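Local coordinates for protein cellobiose 2-epimerase (Ruminococcus albus, PDB 3VW5) that catalyses the reversible 2-epimerization of cellobiose, interconverting the unmodified disaccharide and beta-D-glucosyl-(1->4)-D-mannose within an (alpha/alpha)6-barrel fold, at residues S34-E38 with R344-Y350; V311-N315 with F325-A329; L132-Y136 with L192-N198; M2-I6 with W333-K337. The protein carries 2 engineered substitutions. All coordinates share one frame; numbering follows the deposited sequence.

Contact 1. Residues S34-E38 with R344-Y350; sequences SYGLE and REGGEWY. Engineered in segment 34-38: Glu-38 (natural residue Gly).
The guanidinium group of Arg-344 lies over one face of the Tyr-35 ring, with NH2 above the ring's centre. Its CZ is 4.7 Å from the ring centroid and 13° off the ring normal, which meets the criterion for a cation-pi contact. NH2 of Arg-344 also donates to Tyr-35 O at 2.8 Å, lying in the carbonyl plane, while a weak bond from NH1 reaches the same oxygen. With CG anti to the backbone N (chi1 168°), the Tyr-35 ring stands beside its own carbonyl carbon, which lets one guanidinium meet both; the type I turn from Ser-34 to Leu-37 carries that carbonyl. Over one face of the guanidinium lies the water that bridges the hydroxyls of Tyr-35 and Tyr-350, over the opposite face Leu-37, its CG 4.0 Å from NH2 of Arg-344. Leu-37 CD2 lies 3.9 Å from Gly-347 CA. The two tyrosine rings meet obliquely, their planes at 38°, with Tyr-35 CE1 3.6 Å from Tyr-350 CE1. Outside the two segments, Arg-344 forms a salt bridge with Asp-342. A leucine in place of Arg-344 would probably leave Tyr-35 O and the Asp-342 carboxylate without this partner and the tyrosine ring without its cation. The contact joins two loops at the surface. Its chemistry implies that a single cationic group is shared by a ring, a carbonyl and a carboxylate.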
loop_
_atom_site.group_PDB
_atom_site.type_symbol
_atom_site.label_atom_id
_atom_site.label_comp_id
_atom_site.label_asym_id
_atom_site.label_seq_id
_atom_site.Cartn_x
_atom_site.Cartn_y
_atom_site.Cartn_z
ATOM N N SER A 34 -18.243 1.820 -9.850
ATOM C CA SER A 34 -19.040 2.432 -8.776
ATOM C C SER A 34 -19.492 1.449 -7.684
ATOM O O SER A 34 -19.427 0.220 -7.850
ATOM C CB SER A 34 -20.272 3.124 -9.366
ATOM O OG SER A 34 -21.301 2.184 -9.663
ATOM N N TYR A 35 -19.956 2.011 -6.570
ATOM C CA TYR A 35 -20.539 1.231 -5.481
ATOM C C TYR A 35 -21.676 0.343 -5.987
ATOM O O TYR A 35 -21.753 -0.838 -5.631
ATOM C CB TYR A 35 -21.063 2.151 -4.382
ATOM C CG TYR A 35 -21.939 1.432 -3.375
ATOM C CD1 TYR A 35 -21.380 0.811 -2.249
ATOM C CD2 TYR A 35 -23.321 1.371 -3.544
ATOM C CE1 TYR A 35 -22.158 0.152 -1.323
ATOM C CE2 TYR A 35 -24.119 0.704 -2.624
ATOM C CZ TYR A 35 -23.534 0.096 -1.510
ATOM O OH TYR A 35 -24.322 -0.567 -0.584
ATOM N N GLY A 36 -22.554 0.923 -6.812
ATOM C CA GLY A 36 -23.643 0.189 -7.436
ATOM C C GLY A 36 -23.215 -0.760 -8.557
ATOM O O GLY A 36 -24.050 -1.311 -9.282
ATOM N N LEU A 37 -21.908 -0.946 -8.690
ATOM C CA LEU A 37 -21.317 -1.894 -9.637
ATOM C C LEU A 37 -21.536 -1.523 -11.107
ATOM O O LEU A 37 -21.518 -2.388 -11.977
ATOM C CB LEU A 37 -21.763 -3.337 -9.347
ATOM C CG LEU A 37 -21.458 -3.851 -7.934
ATOM C CD1 LEU A 37 -21.865 -5.303 -7.780
ATOM C CD2 LEU A 37 -19.975 -3.673 -7.588
ATOM N N GLU A 38 -21.738 -0.230 -11.360
ATOM C CA GLU A 38 -21.767 0.321 -12.715
ATOM C C GLU A 38 -20.337 0.690 -13.150
ATOM O O GLU A 38 -19.644 1.459 -12.475
ATOM C CB GLU A 38 -22.688 1.552 -12.770
ATOM C CG GLU A 38 -23.772 1.513 -13.852
ATOM C CD GLU A 38 -23.337 2.184 -15.174
ATOM O OE1 GLU A 38 -22.660 1.511 -16.011
ATOM O OE2 GLU A 38 -23.674 3.388 -15.384
ATOM N N ARG A 344 -22.756 -9.552 -3.595
ATOM C CA ARG A 344 -23.392 -9.224 -4.863
ATOM C C ARG A 344 -22.571 -9.755 -6.043
ATOM O O ARG A 344 -21.352 -9.924 -5.949
ATOM C CB ARG A 344 -23.572 -7.706 -4.997
ATOM C CG ARG A 344 -24.277 -7.067 -3.810
ATOM C CD ARG A 344 -24.408 -5.551 -3.955
ATOM N NE ARG A 344 -23.141 -4.857 -3.772
ATOM C CZ ARG A 344 -22.913 -3.611 -4.175
ATOM N NH1 ARG A 344 -23.871 -2.924 -4.780
ATOM N NH2 ARG A 344 -21.726 -3.052 -3.985
ATOM N N GLU A 345 -23.241 -10.027 -7.155
ATOM C CA GLU A 345 -22.537 -10.229 -8.408
ATOM C C GLU A 345 -22.307 -8.869 -9.039
ATOM O O GLU A 345 -23.139 -7.969 -8.903
ATOM C CB GLU A 345 -23.399 -11.042 -9.370
ATOM C CG GLU A 345 -23.392 -12.532 -9.143
ATOM C CD GLU A 345 -24.423 -13.211 -10.021
ATOM O OE1 GLU A 345 -24.561 -12.792 -11.206
ATOM O OE2 GLU A 345 -25.118 -14.137 -9.522
ATOM N N GLY A 346 -21.154 -8.668 -9.656
ATOM C CA GLY A 346 -19.944 -9.342 -9.289
ATOM C C GLY A 346 -19.181 -8.159 -8.699
ATOM O O GLY A 346 -18.645 -7.308 -9.421
ATOM N N GLY A 347 -19.208 -8.057 -7.377
ATOM C CA GLY A 347 -18.396 -7.085 -6.680
ATOM C C GLY A 347 -17.285 -7.824 -5.962
ATOM O O GLY A 347 -17.161 -9.048 -6.115
ATOM N N GLU A 348 -16.478 -7.099 -5.184
ATOM C CA GLU A 348 -15.410 -7.751 -4.442
ATOM C C GLU A 348 -15.425 -7.441 -2.949
ATOM O O GLU A 348 -16.000 -8.202 -2.178
ATOM C CB GLU A 348 -14.025 -7.540 -5.089
ATOM C CG GLU A 348 -13.544 -6.112 -5.183
ATOM C CD GLU A 348 -12.354 -5.829 -4.258
ATOM O OE1 GLU A 348 -12.570 -5.115 -3.246
ATOM O OE2 GLU A 348 -11.219 -6.303 -4.542
ATOM N N TRP A 349 -14.777 -6.358 -2.540
ATOM C CA TRP A 349 -14.846 -5.910 -1.153
ATOM C C TRP A 349 -15.472 -4.523 -1.132
ATOM O O TRP A 349 -15.154 -3.690 -1.973
ATOM C CB TRP A 349 -13.454 -5.840 -0.498
ATOM C CG TRP A 349 -12.790 -7.163 -0.221
ATOM C CD1 TRP A 349 -12.994 -8.352 -0.889
ATOM C CD2 TRP A 349 -11.817 -7.439 0.802
ATOM N NE1 TRP A 349 -12.211 -9.340 -0.340
ATOM C CE2 TRP A 349 -11.477 -8.812 0.695
ATOM C CE3 TRP A 349 -11.194 -6.662 1.786
ATOM C CZ2 TRP A 349 -10.537 -9.423 1.542
ATOM C CZ3 TRP A 349 -10.265 -7.273 2.630
ATOM C CH2 TRP A 349 -9.948 -8.641 2.502
ATOM N N TYR A 350 -16.364 -4.275 -0.180
ATOM C CA TYR A 350 -16.821 -2.919 0.053
ATOM C C TYR A 350 -15.667 -2.051 0.542
ATOM O O TYR A 350 -14.841 -2.489 1.348
ATOM C CB TYR A 350 -17.926 -2.893 1.101
ATOM C CG TYR A 350 -19.229 -3.479 0.653
ATOM C CD1 TYR A 350 -20.107 -2.746 -0.145
ATOM C CD2 TYR A 350 -19.605 -4.752 1.050
ATOM C CE1 TYR A 350 -21.323 -3.277 -0.538
ATOM C CE2 TYR A 350 -20.809 -5.297 0.660
ATOM C CZ TYR A 350 -21.667 -4.553 -0.126
ATOM O OH TYR A 350 -22.869 -5.083 -0.501
HETATM O O HOH W 1 -24.651 -3.355 -1.103
#

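Contact 2. Residues V311-N315 with F325-A329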
loop_
_atom_site.group_PDB
_atom_site.type_symbol
_atom_site.label_atom_id
_atom_site.label_comp_id
_atom_site.label_asym_id
_atom_site.label_seq_id
_atom_site.Cartn_x
_atom_site.Cartn_y
_atom_site.Cartn_z
ATOM N N VAL A 311 -2.466 -8.956 8.528
ATOM C CA VAL A 311 -1.031 -9.185 8.377
ATOM C C VAL A 311 -0.233 -8.738 9.615
ATOM O O VAL A 311 0.582 -9.494 10.144
ATOM C CB VAL A 311 -0.459 -8.449 7.166
ATOM C CG1 VAL A 311 1.025 -8.782 7.011
ATOM C CG2 VAL A 311 -1.224 -8.807 5.906
ATOM N N GLY A 312 -0.456 -7.506 10.065
ATOM C CA GLY A 312 0.319 -6.941 11.154
ATOM C C GLY A 312 0.199 -7.716 12.450
ATOM O O GLY A 312 1.161 -7.853 13.197
ATOM N N PHE A 313 -0.997 -8.220 12.723
ATOM C CA PHE A 313 -1.236 -9.033 13.906
ATOM C C PHE A 313 -0.554 -10.409 13.830
ATOM O O PHE A 313 -0.045 -10.916 14.839
ATOM C CB PHE A 313 -2.739 -9.203 14.128
ATOM C CG PHE A 313 -3.403 -8.005 14.740
ATOM C CD1 PHE A 313 -2.684 -7.134 15.558
ATOM C CD2 PHE A 313 -4.756 -7.749 14.504
ATOM C CE1 PHE A 313 -3.294 -6.030 16.131
ATOM C CE2 PHE A 313 -5.374 -6.649 15.071
ATOM C CZ PHE A 313 -4.636 -5.787 15.889
ATOM N N ILE A 314 -0.577 -11.017 12.644
ATOM C CA ILE A 314 0.077 -12.300 12.431
ATOM C C ILE A 314 1.583 -12.125 12.590
ATOM O O ILE A 314 2.243 -12.903 13.284
ATOM C CB ILE A 314 -0.266 -12.888 11.049
ATOM C CG1 ILE A 314 -1.737 -13.327 11.036
ATOM C CG2 ILE A 314 0.677 -14.038 10.692
ATOM C CD1 ILE A 314 -2.200 -13.900 9.723
ATOM N N ASN A 315 2.103 -11.077 11.959
ATOM C CA ASN A 315 3.492 -10.679 12.106
ATOM C C ASN A 315 3.887 -10.455 13.566
ATOM O O ASN A 315 4.983 -10.845 13.991
ATOM C CB ASN A 315 3.761 -9.413 11.296
ATOM C CG ASN A 315 5.224 -9.048 11.267
ATOM O OD1 ASN A 315 6.004 -9.642 10.521
ATOM N ND2 ASN A 315 5.607 -8.069 12.077
ATOM N N PHE A 325 -2.548 -12.155 19.585
ATOM C CA PHE A 325 -2.371 -11.497 18.283
ATOM C C PHE A 325 -3.037 -12.320 17.184
ATOM O O PHE A 325 -3.717 -11.786 16.282
ATOM C CB PHE A 325 -0.890 -11.289 17.957
ATOM C CG PHE A 325 -0.264 -10.099 18.646
ATOM C CD1 PHE A 325 -0.893 -8.867 18.654
ATOM C CD2 PHE A 325 0.968 -10.215 19.273
ATOM C CE1 PHE A 325 -0.305 -7.771 19.276
ATOM C CE2 PHE A 325 1.563 -9.121 19.898
ATOM C CZ PHE A 325 0.924 -7.897 19.902
ATOM N N LEU A 326 -2.846 -13.631 17.282
ATOM C CA LEU A 326 -3.466 -14.599 16.385
ATOM C C LEU A 326 -4.991 -14.538 16.432
ATOM O O LEU A 326 -5.652 -14.489 15.396
ATOM C CB LEU A 326 -3.013 -15.993 16.777
ATOM C CG LEU A 326 -2.597 -16.843 15.593
ATOM C CD1 LEU A 326 -2.337 -15.956 14.383
ATOM C CD2 LEU A 326 -1.366 -17.638 15.966
ATOM N N GLU A 327 -5.548 -14.565 17.640
ATOM C CA GLU A 327 -6.987 -14.427 17.810
ATOM C C GLU A 327 -7.495 -13.129 17.195
ATOM O O GLU A 327 -8.508 -13.123 16.490
ATOM C CB GLU A 327 -7.381 -14.517 19.287
ATOM C CG GLU A 327 -7.781 -15.932 19.734
ATOM C CD GLU A 327 -6.796 -16.555 20.723
ATOM O OE1 GLU A 327 -6.137 -17.559 20.339
ATOM O OE2 GLU A 327 -6.689 -16.056 21.882
ATOM N N SER A 328 -6.785 -12.030 17.432
ATOM C CA SER A 328 -7.170 -10.756 16.826
ATOM C C SER A 328 -7.212 -10.860 15.298
ATOM O O SER A 328 -8.170 -10.413 14.663
ATOM C CB SER A 328 -6.217 -9.644 17.252
ATOM O OG SER A 328 -6.303 -9.419 18.642
ATOM N N ALA A 329 -6.167 -11.452 14.720
ATOM C CA ALA A 329 -6.125 -11.705 13.285
ATOM C C ALA A 329 -7.405 -12.393 12.830
ATOM O O ALA A 329 -8.075 -11.918 11.903
ATOM C CB ALA A 329 -4.917 -12.555 12.928
#
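Ser-328, whose CB rests on the Phe-313 ring, has its OG hydrogen-bonded outside the contact to both Gln-279 OE1 and Lys-324 O. Across the two segments the side-chain contacts are mainly apolar. Ser-328 CB lies 4.0 Å from the centroid of the Phe-313 ring and 27° off its normal, a CH-pi contact over the face but displaced toward the rim. Phe-313 is turned to this position with CG anti to its carbonyl carbon (chi1 -78°). Its side chain crosses that of Phe-325 at about a right angle, the two CD1 atoms 4.0 Å apart. One residue further on, Ile-314 uses its CG1 branch, 3.8 Å from Ala-329 CB and 4.3 Å from Leu-326 CD1. Replacing Phe-313 with an alanine would probably open a gap beside Ser-328 CB and leave the Phe-325 ring less firmly supported. The axes of segments 311-315 and 325-329 come within 8.0 Å at 160°, consistent with helices 303-318 and 323-340 forming an antiparallel hairpin of the (alpha/alpha)6 barrel, joined by a short loop. Helix 261-281 covers the phenylalanine side through Leu-272, Ser-275 and Gln-279, whereas helix 373-385 packs on Ile-314 through Val-382 and Arg-385.

Contact 3. Residues L132-Y136 with L192-N198; sequences LALAY and LYKADGN
Polar contacts centre on the hydroxyl of Tyr-136. It donates to Asp-196 OD2 at 2.5 Å, meeting that oxygen on its anti side and somewhat out of the carboxylate plane; ring and carboxylate planes stand 80° apart. The acid reaches the phenol with its CG placed anti to the backbone N. The same hydroxyl accepts from a water that also donates to Leu-192 O and accepts from Asn-198 N at 2.9 Å. This water therefore ties the tyrosine to two backbone groups where one helix ends and the next begins: Gly-197 leaves helical geometry with positive phi, and Asn-198 holds the N-cap position of helix 199-216. In the (alpha/alpha)6 barrel the contact thus fastens helix 129-145 to the corner between helices 179-196 and 199-216; the axes of segments 132-136 and 192-196 come within 11.4 Å, at 139°. Contacts with the ring's flat face are of CH-pi type: Leu-192 CD2 stands 4.2 Å from the Tyr-136 centroid, 17° off the normal. Purely aliphatic packing extends from the same methyl, which is 3.9 Å from Leu-132 CD1 and 4.2 Å from Ala-135 CB. The other branch of Leu-132 turns to the acid, its CD2 3.6 Å from Asp-196 OD1. From outside, Val-201 of helix 199-216 touches both Tyr-136 and Leu-192, and Ser-120 of helix 109-126 touches Leu-192.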
loop_
_atom_site.group_PDB
_atom_site.type_symbol
_atom_site.label_atom_id
_atom_site.label_comp_id
_atom_site.label_asym_id
_atom_site.label_seq_id
_atom_site.Cartn_x
_atom_site.Cartn_y
_atom_site.Cartn_z
ATOM N N LEU A 132 13.527 -3.860 -14.354
ATOM C CA LEU A 132 14.499 -3.489 -13.316
ATOM C C LEU A 132 15.212 -2.164 -13.634
ATOM O O LEU A 132 15.402 -1.314 -12.762
ATOM C CB LEU A 132 15.527 -4.605 -13.125
ATOM C CG LEU A 132 16.585 -4.306 -12.065
ATOM C CD1 LEU A 132 15.982 -4.367 -10.678
ATOM C CD2 LEU A 132 17.728 -5.280 -12.163
ATOM N N ALA A 133 15.611 -1.998 -14.887
ATOM C CA ALA A 133 16.133 -0.722 -15.339
ATOM C C ALA A 133 15.142 0.447 -15.032
ATOM O O ALA A 133 15.519 1.467 -14.456
ATOM C CB ALA A 133 16.475 -0.788 -16.826
ATOM N N LEU A 134 13.880 0.290 -15.410
ATOM C CA LEU A 134 12.887 1.302 -15.133
ATOM C C LEU A 134 12.798 1.570 -13.630
ATOM O O LEU A 134 12.657 2.709 -13.181
ATOM C CB LEU A 134 11.547 0.839 -15.661
ATOM C CG LEU A 134 11.111 1.457 -16.991
ATOM C CD1 LEU A 134 12.309 1.916 -17.775
ATOM C CD2 LEU A 134 10.268 0.450 -17.781
ATOM N N ALA A 135 12.893 0.513 -12.844
ATOM C CA ALA A 135 12.849 0.664 -11.408
ATOM C C ALA A 135 13.987 1.563 -10.922
ATOM O O ALA A 135 13.761 2.505 -10.144
ATOM C CB ALA A 135 12.877 -0.691 -10.732
ATOM N N TYR A 136 15.203 1.286 -11.384
ATOM C CA TYR A 136 16.356 2.091 -10.995
ATOM C C TYR A 136 16.215 3.495 -11.553
ATOM O O TYR A 136 16.560 4.469 -10.895
ATOM C CB TYR A 136 17.656 1.457 -11.490
ATOM C CG TYR A 136 18.177 0.348 -10.614
ATOM C CD1 TYR A 136 18.715 0.628 -9.370
ATOM C CD2 TYR A 136 18.124 -0.981 -11.026
ATOM C CE1 TYR A 136 19.194 -0.379 -8.565
ATOM C CE2 TYR A 136 18.590 -1.990 -10.227
ATOM C CZ TYR A 136 19.134 -1.683 -8.994
ATOM O OH TYR A 136 19.621 -2.676 -8.170
ATOM N N LEU A 192 13.100 -3.276 -4.190
ATOM C CA LEU A 192 14.198 -3.057 -5.127
ATOM C C LEU A 192 15.453 -3.735 -4.611
ATOM O O LEU A 192 16.254 -4.224 -5.384
ATOM C CB LEU A 192 14.495 -1.566 -5.291
ATOM C CG LEU A 192 14.754 -1.045 -6.709
ATOM C CD1 LEU A 192 15.616 0.221 -6.670
ATOM C CD2 LEU A 192 15.367 -2.109 -7.600
ATOM N N TYR A 193 15.630 -3.751 -3.295
ATOM C CA TYR A 193 16.827 -4.356 -2.731
ATOM C C TYR A 193 16.694 -5.875 -2.772
ATOM O O TYR A 193 17.635 -6.581 -3.111
ATOM C CB TYR A 193 17.078 -3.857 -1.307
ATOM C CG TYR A 193 18.333 -4.404 -0.687
ATOM C CD1 TYR A 193 19.567 -3.790 -0.902
ATOM C CD2 TYR A 193 18.293 -5.541 0.097
ATOM C CE1 TYR A 193 20.718 -4.290 -0.348
ATOM C CE2 TYR A 193 19.440 -6.057 0.663
ATOM C CZ TYR A 193 20.656 -5.425 0.441
ATOM O OH TYR A 193 21.807 -5.947 1.007
ATOM N N LYS A 194 15.509 -6.366 -2.431
ATOM C CA LYS A 194 15.197 -7.783 -2.554
ATOM C C LYS A 194 15.505 -8.254 -3.970
ATOM O O LYS A 194 16.075 -9.322 -4.172
ATOM C CB LYS A 194 13.718 -8.021 -2.220
ATOM C CG LYS A 194 13.216 -9.436 -2.461
ATOM C CD LYS A 194 12.388 -9.912 -1.282
ATOM C CE LYS A 194 12.905 -11.248 -0.735
ATOM N NZ LYS A 194 12.232 -11.627 0.554
ATOM N N ALA A 195 15.143 -7.432 -4.948
ATOM C CA ALA A 195 15.292 -7.800 -6.347
ATOM C C ALA A 195 16.743 -7.910 -6.832
ATOM O O ALA A 195 17.045 -8.748 -7.693
ATOM C CB ALA A 195 14.516 -6.840 -7.242
ATOM N N ASP A 196 17.634 -7.067 -6.299
ATOM C CA ASP A 196 18.926 -6.847 -6.956
ATOM C C ASP A 196 20.098 -6.438 -6.047
ATOM O O ASP A 196 21.215 -6.203 -6.530
ATOM C CB ASP A 196 18.741 -5.825 -8.080
ATOM C CG ASP A 196 19.908 -5.779 -9.018
ATOM O OD1 ASP A 196 20.027 -6.699 -9.854
ATOM O OD2 ASP A 196 20.704 -4.819 -8.928
ATOM N N GLY A 197 19.827 -6.338 -4.748
ATOM C CA GLY A 197 20.847 -6.099 -3.734
ATOM C C GLY A 197 21.771 -4.891 -3.826
ATOM O O GLY A 197 22.809 -4.893 -3.191
ATOM N N ASN A 198 21.406 -3.872 -4.603
ATOM C CA ASN A 198 22.202 -2.644 -4.750
ATOM C C ASN A 198 22.345 -1.892 -3.437
ATOM O O ASN A 198 21.349 -1.520 -2.823
ATOM C CB ASN A 198 21.587 -1.730 -5.825
ATOM C CG ASN A 198 22.359 -0.414 -6.009
ATOM O OD1 ASN A 198 21.766 0.664 -6.124
ATOM N ND2 ASN A 198 23.680 -0.505 -6.047
HETATM O O HOH W 2 18.803 -3.275 -5.736
#

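Contact 4. Residues M2-I6 with W333-K337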
loop_
_atom_site.group_PDB
_atom_site.type_symbol
_atom_site.label_atom_id
_atom_site.label_comp_id
_atom_site.label_asym_id
_atom_site.label_seq_id
_atom_site.Cartn_x
_atom_site.Cartn_y
_atom_site.Cartn_z
ATOM N N MET A 2 -8.270 -20.666 8.850
ATOM C CA MET A 2 -8.063 -19.332 8.284
ATOM C C MET A 2 -7.319 -19.282 6.938
ATOM O O MET A 2 -7.761 -18.589 6.002
ATOM C CB MET A 2 -7.366 -18.434 9.302
ATOM C CG MET A 2 -7.601 -16.942 9.099
ATOM S SD MET A 2 -6.525 -15.992 10.211
ATOM C CE MET A 2 -4.937 -16.667 9.704
ATOM N N ILE A 3 -6.195 -19.995 6.826
ATOM C CA ILE A 3 -5.408 -19.915 5.595
ATOM C C ILE A 3 -6.183 -20.441 4.397
ATOM O O ILE A 3 -6.152 -19.850 3.320
ATOM C CB ILE A 3 -4.057 -20.643 5.688
ATOM C CG1 ILE A 3 -3.198 -20.029 6.786
ATOM C CG2 ILE A 3 -3.325 -20.558 4.354
ATOM C CD1 ILE A 3 -1.835 -20.652 6.906
ATOM N N SER A 4 -6.886 -21.548 4.589
ATOM C CA SER A 4 -7.616 -22.179 3.501
ATOM C C SER A 4 -8.713 -21.255 2.965
ATOM O O SER A 4 -8.927 -21.153 1.745
ATOM C CB SER A 4 -8.196 -23.518 3.966
ATOM O OG SER A 4 -9.541 -23.664 3.550
ATOM N N GLU A 5 -9.391 -20.571 3.883
ATOM C CA GLU A 5 -10.470 -19.650 3.517
ATOM C C GLU A 5 -9.942 -18.444 2.750
ATOM O O GLU A 5 -10.501 -18.044 1.717
ATOM C CB GLU A 5 -11.226 -19.178 4.765
ATOM C CG GLU A 5 -11.856 -20.308 5.577
ATOM C CD GLU A 5 -12.391 -19.845 6.924
ATOM O OE1 GLU A 5 -12.297 -18.631 7.216
ATOM O OE2 GLU A 5 -12.897 -20.698 7.695
ATOM N N ILE A 6 -8.850 -17.879 3.254
ATOM C CA ILE A 6 -8.275 -16.697 2.639
ATOM C C ILE A 6 -7.740 -17.015 1.247
ATOM O O ILE A 6 -7.932 -16.233 0.310
ATOM C CB ILE A 6 -7.213 -16.055 3.552
ATOM C CG1 ILE A 6 -7.904 -15.219 4.628
ATOM C CG2 ILE A 6 -6.254 -15.199 2.754
ATOM C CD1 ILE A 6 -7.011 -14.846 5.776
ATOM N N TRP A 333 -10.378 -10.988 10.381
ATOM C CA TRP A 333 -10.763 -11.771 9.209
ATOM C C TRP A 333 -12.234 -12.221 9.262
ATOM O O TRP A 333 -12.978 -12.066 8.283
ATOM C CB TRP A 333 -9.831 -12.965 9.036
ATOM C CG TRP A 333 -10.320 -13.960 8.061
ATOM C CD1 TRP A 333 -10.595 -15.273 8.301
ATOM C CD2 TRP A 333 -10.595 -13.737 6.673
ATOM N NE1 TRP A 333 -11.021 -15.880 7.148
ATOM C CE2 TRP A 333 -11.031 -14.961 6.133
ATOM C CE3 TRP A 333 -10.507 -12.620 5.835
ATOM C CZ2 TRP A 333 -11.386 -15.105 4.795
ATOM C CZ3 TRP A 333 -10.855 -12.762 4.503
ATOM C CH2 TRP A 333 -11.293 -13.998 3.997
ATOM N N GLU A 334 -12.657 -12.766 10.402
ATOM C CA GLU A 334 -14.049 -13.188 10.556
ATOM C C GLU A 334 -14.985 -12.038 10.185
ATOM O O GLU A 334 -15.999 -12.236 9.503
ATOM C CB GLU A 334 -14.333 -13.707 11.969
ATOM C CG GLU A 334 -13.670 -15.056 12.289
ATOM C CD GLU A 334 -14.181 -16.216 11.421
ATOM O OE1 GLU A 334 -13.389 -17.169 11.151
ATOM O OE2 GLU A 334 -15.378 -16.179 11.014
ATOM N N ASN A 335 -14.624 -10.829 10.601
ATOM C CA ASN A 335 -15.461 -9.667 10.325
ATOM C C ASN A 335 -15.327 -9.113 8.908
ATOM O O ASN A 335 -16.265 -8.514 8.387
ATOM C CB ASN A 335 -15.261 -8.593 11.386
ATOM C CG ASN A 335 -15.837 -9.001 12.722
ATOM O OD1 ASN A 335 -17.012 -8.769 12.998
ATOM N ND2 ASN A 335 -15.024 -9.640 13.553
ATOM N N ILE A 336 -14.175 -9.322 8.277
ATOM C CA ILE A 336 -14.053 -9.066 6.849
ATOM C C ILE A 336 -15.080 -9.928 6.083
ATOM O O ILE A 336 -15.785 -9.434 5.198
ATOM C CB ILE A 336 -12.629 -9.355 6.342
ATOM C CG1 ILE A 336 -11.657 -8.295 6.852
ATOM C CG2 ILE A 336 -12.581 -9.405 4.824
ATOM C CD1 ILE A 336 -10.209 -8.634 6.550
ATOM N N LYS A 337 -15.177 -11.206 6.437
ATOM C CA LYS A 337 -16.114 -12.111 5.770
ATOM C C LYS A 337 -17.565 -11.670 5.944
ATOM O O LYS A 337 -18.331 -11.602 4.980
ATOM C CB LYS A 337 -15.973 -13.542 6.315
ATOM C CG LYS A 337 -14.677 -14.248 5.969
ATOM C CD LYS A 337 -14.741 -15.731 6.324
ATOM C CE LYS A 337 -14.809 -15.946 7.825
ATOM N NZ LYS A 337 -14.872 -17.393 8.161
#
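Met-2 and Trp-333 mark the nearest backbone approach, 8.1 Å between their CA atoms, of two helical segments whose axes run in similar directions at 33°. In the (alpha/alpha)6 barrel this contact sets the N-terminal helix 2-19 beside helix 323-340, more than 300 residues later in the chain; the C-terminus enters through a backbone hydrogen bond of Met-2 with Ile-389. The indole of Trp-333 is held from several directions. Over one face comes Ile-6, its CG1 3.4 Å from the centroid of the six-membered ring and nearly on the normal, a CH-pi contact; over the opposite face lies Lys-337 CG. Trp-333 presents its edge to Glu-5 because CG is anti to the backbone N (chi1 168°), and NE1 donates to Glu-5 OE1 at 3.0 Å with an N-H...O angle of 163°. Met-2 adds its CG, 3.5 Å from Trp-333 CD1, and an oblique Met-aromatic contact through SD. Glu-5 OE1 takes a second donor, Lys-337 NZ, in a salt bridge. This lysine also forms a salt bridge with Glu-334, 3.1 Å from NZ to OE2, though its hydrogen bonds are weak; the ammonium probably offsets the proximity of two acids, and Lys-330 gives Glu-334 a further counter-charge. The two donors reach Glu-5 OE1 differently: the indole nitrogen nearly along the C-O axis, the ammonium from above the carboxylate plane.

How the contacts relate
Contacts 2 and 4 share helix 323-340 and lie close together, with centres 12 Å apart and Met-2 CE 3.9 Å from Ile-314 CD1. Contact 4 also touches contact 1, where Trp-349 CH2 packs on Ile-336 CG2 at 3.6 Å, although their centres are 19 Å apart. The two ends of the chain meet near contact 4, where Met-2 hydrogen-bonds by its backbone to Ile-389. Contact 3 stands apart: its centre is about 36 Å from that of contact 1, across the chain's centre, and falls within the sequence spanned by contacts 1 and 4. All four contact centres are 18 to 21 Å from the chain's centre, with contact 1 at the surface and contact 2 buried.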